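Local coordinates for protein quinone oxidoreductase (Escherichia coli, PDB 1QOR) that catalyses the NADPH-dependent one-electron reduction of quinones to semiquinones as a homodimeric member of the zinc-containing alcohol dehydrogenase family, at residues S59-K71 and S114-L126. Residues are numbered along the deposited sequence; the frame is centred on the assembly and turned at random.
Sequences SGLGTEAAGIVSK and SFEQAAASFLKGL
Glu64, next to Ala65 of strand 65-71, reaches into a kink of helix 115-126, where a strand of the GroES-like domain of the medium-chain alcohol dehydrogenase fold packs on that helix. Its CB points at the helix; CG stands anti to the backbone N (chi1 -172°), and the extended chain beyond it carries the carboxylate into the break, where Leu123 N and Lys124 N lack their bonds to the preceding turn. CD lies against Leu123 CB at 3.6 Å. At the tip, OE2 accepts from Leu123 N, 2.8 Å away and almost straight (173°), the donor standing well above the carboxylate plane, and it also takes a proton from water 1. That water in turn accepts from Lys124 N and Lys124 NZ, so an acidic residue suits the site: it answers helix N-H groups that the kink strands, the first directly and the second through water. Glu64 OE1 makes a long salt bridge to Lys124 NZ (3.7 Å); Asn41 ND2 donates to the same OE1, while Asn41 OD1 accepts from Lys124 NZ.

Further along the strand the small Ala66, its CB pointing at the helix, permits a close approach: Ala66 CB packs on Ala118 CB at 3.9 Å and beside Phe115. Gly67 lays its CA over one face of the Phe115 ring in a CH-pi contact, while Arg84 makes a cation-pi contact with the same ring. The bond to its N probably helps fix the backbone of Leu123, whose side chain lies about 4 Å from the bound NADPH. At the far end, Ile68 CD1 meets Phe115 CE2 at 3.6 Å.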
loop_
_atom_site.group_PDB
_atom_site.type_symbol
_atom_site.label_atom_id
_atom_site.label_comp_id
_atom_site.label_asym_id
_atom_site.label_seq_id
_atom_site.Cartn_x
_atom_site.Cartn_y
_atom_site.Cartn_z
ATOM N N SER A 59 -15.489 -27.249 -14.044
ATOM C CA SER A 59 -15.870 -26.410 -12.922
ATOM C C SER A 59 -17.140 -25.661 -13.192
ATOM O O SER A 59 -17.499 -25.415 -14.362
ATOM C CB SER A 59 -14.752 -25.408 -12.636
ATOM O OG SER A 59 -15.071 -24.579 -11.537
ATOM N N GLY A 60 -17.866 -25.388 -12.110
ATOM C CA GLY A 60 -19.057 -24.561 -12.196
ATOM C C GLY A 60 -18.546 -23.103 -12.099
ATOM O O GLY A 60 -17.322 -22.863 -12.035
ATOM N N LEU A 61 -19.461 -22.139 -11.991
ATOM C CA LEU A 61 -19.106 -20.720 -11.938
ATOM C C LEU A 61 -20.070 -19.921 -11.037
ATOM O O LEU A 61 -21.174 -20.378 -10.732
ATOM C CB LEU A 61 -19.217 -20.151 -13.350
ATOM C CG LEU A 61 -18.033 -19.559 -14.105
ATOM C CD1 LEU A 61 -18.520 -18.523 -15.084
ATOM C CD2 LEU A 61 -17.050 -18.957 -13.139
ATOM N N GLY A 62 -19.658 -18.715 -10.641
ATOM C CA GLY A 62 -20.523 -17.863 -9.847
ATOM C C GLY A 62 -20.585 -18.196 -8.382
ATOM O O GLY A 62 -20.545 -19.371 -8.010
ATOM N N THR A 63 -20.562 -17.169 -7.537
ATOM C CA THR A 63 -20.654 -17.357 -6.101
ATOM C C THR A 63 -21.805 -16.532 -5.520
ATOM O O THR A 63 -21.922 -16.460 -4.289
ATOM C CB THR A 63 -19.391 -16.890 -5.372
ATOM O OG1 THR A 63 -19.230 -15.476 -5.563
ATOM C CG2 THR A 63 -18.185 -17.626 -5.890
ATOM N N GLU A 64 -22.646 -15.936 -6.381
ATOM C CA GLU A 64 -23.754 -15.076 -5.909
ATOM C C GLU A 64 -25.136 -15.446 -6.426
ATOM O O GLU A 64 -25.331 -15.593 -7.624
ATOM C CB GLU A 64 -23.505 -13.620 -6.313
ATOM C CG GLU A 64 -24.498 -12.638 -5.702
ATOM C CD GLU A 64 -24.388 -11.211 -6.273
ATOM O OE1 GLU A 64 -23.837 -11.002 -7.378
ATOM O OE2 GLU A 64 -24.853 -10.275 -5.594
ATOM N N ALA A 65 -26.113 -15.565 -5.535
ATOM C CA ALA A 65 -27.446 -15.875 -5.976
ATOM C C ALA A 65 -28.374 -15.678 -4.801
ATOM O O ALA A 65 -27.923 -15.553 -3.645
ATOM C CB ALA A 65 -27.525 -17.297 -6.517
ATOM N N ALA A 66 -29.671 -15.605 -5.110
ATOM C CA ALA A 66 -30.724 -15.405 -4.096
ATOM C C ALA A 66 -31.821 -16.404 -4.399
ATOM O O ALA A 66 -32.045 -16.741 -5.582
ATOM C CB ALA A 66 -31.286 -13.939 -4.180
ATOM N N GLY A 67 -32.488 -16.903 -3.364
ATOM C CA GLY A 67 -33.565 -17.850 -3.610
ATOM C C GLY A 67 -34.201 -18.379 -2.349
ATOM O O GLY A 67 -34.050 -17.793 -1.269
ATOM N N ILE A 68 -34.854 -19.536 -2.466
ATOM C CA ILE A 68 -35.517 -20.151 -1.314
ATOM C C ILE A 68 -34.820 -21.402 -0.838
ATOM O O ILE A 68 -34.447 -22.272 -1.625
ATOM C CB ILE A 68 -37.024 -20.454 -1.591
ATOM C CG1 ILE A 68 -37.790 -19.149 -1.796
ATOM C CG2 ILE A 68 -37.680 -21.096 -0.368
ATOM C CD1 ILE A 68 -38.229 -18.993 -3.193
ATOM N N VAL A 69 -34.618 -21.476 0.464
ATOM C CA VAL A 69 -33.962 -22.627 1.035
ATOM C C VAL A 69 -34.865 -23.857 0.914
ATOM O O VAL A 69 -35.978 -23.880 1.452
ATOM C CB VAL A 69 -33.624 -22.351 2.476
ATOM C CG1 VAL A 69 -33.083 -23.584 3.150
ATOM C CG2 VAL A 69 -32.613 -21.256 2.528
ATOM N N SER A 70 -34.442 -24.842 0.132
ATOM C CA SER A 70 -35.236 -26.064 -0.006
ATOM C C SER A 70 -34.889 -27.093 1.075
ATOM O O SER A 70 -35.761 -27.741 1.582
ATOM C CB SER A 70 -35.083 -26.660 -1.396
ATOM O OG SER A 70 -33.718 -26.936 -1.613
ATOM N N LYS A 71 -33.631 -27.211 1.461
ATOM C CA LYS A 71 -33.264 -28.169 2.506
ATOM C C LYS A 71 -32.218 -27.568 3.420
ATOM O O LYS A 71 -31.489 -26.671 3.010
ATOM C CB LYS A 71 -32.673 -29.450 1.903
ATOM C CG LYS A 71 -33.523 -30.136 0.846
ATOM C CD LYS A 71 -32.823 -31.387 0.417
ATOM C CE LYS A 71 -33.551 -32.056 -0.705
ATOM N NZ LYS A 71 -32.698 -33.180 -1.190
ATOM N N SER A 114 -36.622 -7.924 -3.244
ATOM C CA SER A 114 -36.865 -8.994 -4.184
ATOM C C SER A 114 -35.601 -9.812 -4.518
ATOM O O SER A 114 -34.470 -9.318 -4.395
ATOM C CB SER A 114 -37.426 -8.409 -5.451
ATOM O OG SER A 114 -36.392 -7.951 -6.277
ATOM N N PHE A 115 -35.801 -11.012 -5.056
ATOM C CA PHE A 115 -34.678 -11.884 -5.400
ATOM C C PHE A 115 -33.828 -11.252 -6.461
ATOM O O PHE A 115 -32.609 -11.363 -6.387
ATOM C CB PHE A 115 -35.135 -13.283 -5.854
ATOM C CG PHE A 115 -35.702 -14.107 -4.747
ATOM C CD1 PHE A 115 -35.021 -14.245 -3.563
ATOM C CD2 PHE A 115 -36.914 -14.757 -4.899
ATOM C CE1 PHE A 115 -35.543 -15.032 -2.524
ATOM C CE2 PHE A 115 -37.438 -15.538 -3.881
ATOM C CZ PHE A 115 -36.755 -15.674 -2.693
ATOM N N GLU A 116 -34.459 -10.568 -7.422
ATOM C CA GLU A 116 -33.730 -9.906 -8.500
ATOM C C GLU A 116 -32.932 -8.705 -7.980
ATOM O O GLU A 116 -31.866 -8.387 -8.524
ATOM C CB GLU A 116 -34.690 -9.431 -9.577
ATOM C CG GLU A 116 -35.468 -10.545 -10.257
ATOM C CD GLU A 116 -36.003 -10.144 -11.638
ATOM O OE1 GLU A 116 -36.050 -8.929 -11.950
ATOM O OE2 GLU A 116 -36.363 -11.057 -12.424
ATOM N N GLN A 117 -33.448 -8.035 -6.942
ATOM C CA GLN A 117 -32.759 -6.880 -6.367
ATOM C C GLN A 117 -31.573 -7.345 -5.572
ATOM O O GLN A 117 -30.529 -6.690 -5.557
ATOM C CB GLN A 117 -33.647 -6.089 -5.412
ATOM C CG GLN A 117 -34.691 -5.250 -6.076
ATOM C CD GLN A 117 -35.602 -4.599 -5.047
ATOM O OE1 GLN A 117 -36.138 -5.268 -4.147
ATOM N NE2 GLN A 117 -35.737 -3.281 -5.137
ATOM N N ALA A 118 -31.768 -8.458 -4.877
ATOM C CA ALA A 118 -30.743 -9.045 -4.037
ATOM C C ALA A 118 -29.555 -9.557 -4.866
ATOM O O ALA A 118 -28.405 -9.210 -4.580
ATOM C CB ALA A 118 -31.348 -10.148 -3.192
ATOM N N ALA A 119 -29.830 -10.304 -5.930
ATOM C CA ALA A 119 -28.774 -10.840 -6.786
ATOM C C ALA A 119 -28.116 -9.748 -7.651
ATOM O O ALA A 119 -27.075 -9.987 -8.309
ATOM C CB ALA A 119 -29.332 -11.959 -7.687
ATOM N N ALA A 120 -28.745 -8.575 -7.734
ATOM C CA ALA A 120 -28.169 -7.502 -8.528
ATOM C C ALA A 120 -27.178 -6.679 -7.662
ATOM O O ALA A 120 -26.293 -5.957 -8.174
ATOM C CB ALA A 120 -29.305 -6.564 -9.037
ATOM N N SER A 121 -27.259 -6.847 -6.350
ATOM C CA SER A 121 -26.498 -5.966 -5.503
ATOM C C SER A 121 -25.822 -6.508 -4.280
ATOM O O SER A 121 -25.181 -5.726 -3.566
ATOM C CB SER A 121 -27.494 -4.922 -4.998
ATOM O OG SER A 121 -28.467 -5.593 -4.187
ATOM N N PHE A 122 -25.986 -7.790 -3.976
ATOM C CA PHE A 122 -25.371 -8.307 -2.746
ATOM C C PHE A 122 -23.813 -8.321 -2.736
ATOM O O PHE A 122 -23.184 -7.687 -1.893
ATOM C CB PHE A 122 -25.972 -9.670 -2.359
ATOM C CG PHE A 122 -25.750 -10.036 -0.905
ATOM C CD1 PHE A 122 -26.216 -9.204 0.117
ATOM C CD2 PHE A 122 -25.046 -11.192 -0.562
ATOM C CE1 PHE A 122 -25.982 -9.521 1.463
ATOM C CE2 PHE A 122 -24.810 -11.516 0.780
ATOM C CZ PHE A 122 -25.279 -10.681 1.789
ATOM N N LEU A 123 -23.198 -9.020 -3.684
ATOM C CA LEU A 123 -21.737 -9.061 -3.761
ATOM C C LEU A 123 -21.185 -7.647 -4.017
ATOM O O LEU A 123 -20.288 -7.197 -3.336
ATOM C CB LEU A 123 -21.282 -10.003 -4.898
ATOM C CG LEU A 123 -19.794 -10.403 -4.900
ATOM C CD1 LEU A 123 -19.574 -11.789 -5.564
ATOM C CD2 LEU A 123 -18.995 -9.346 -5.627
ATOM N N LYS A 124 -21.738 -6.946 -5.006
ATOM C CA LYS A 124 -21.268 -5.610 -5.328
ATOM C C LYS A 124 -21.523 -4.586 -4.185
ATOM O O LYS A 124 -20.674 -3.703 -3.924
ATOM C CB LYS A 124 -21.921 -5.159 -6.628
ATOM C CG LYS A 124 -21.548 -5.989 -7.856
ATOM C CD LYS A 124 -22.550 -5.723 -9.017
ATOM C CE LYS A 124 -22.552 -6.830 -10.101
ATOM N NZ LYS A 124 -23.083 -8.211 -9.677
ATOM N N GLY A 125 -22.634 -4.725 -3.459
ATOM C CA GLY A 125 -22.929 -3.778 -2.383
ATOM C C GLY A 125 -22.023 -3.993 -1.183
ATOM O O GLY A 125 -21.625 -3.034 -0.486
ATOM N N LEU A 126 -21.730 -5.261 -0.884
ATOM C CA LEU A 126 -20.815 -5.583 0.229
ATOM C C LEU A 126 -19.429 -5.014 -0.134
ATOM O O LEU A 126 -18.665 -4.540 0.743
ATOM C CB LEU A 126 -20.746 -7.101 0.411
ATOM C CG LEU A 126 -22.031 -7.792 0.920
ATOM C CD1 LEU A 126 -21.749 -9.260 1.019
ATOM C CD2 LEU A 126 -22.434 -7.312 2.307
HETATM O O HOH W 1 -24.200 -7.913 -6.759
#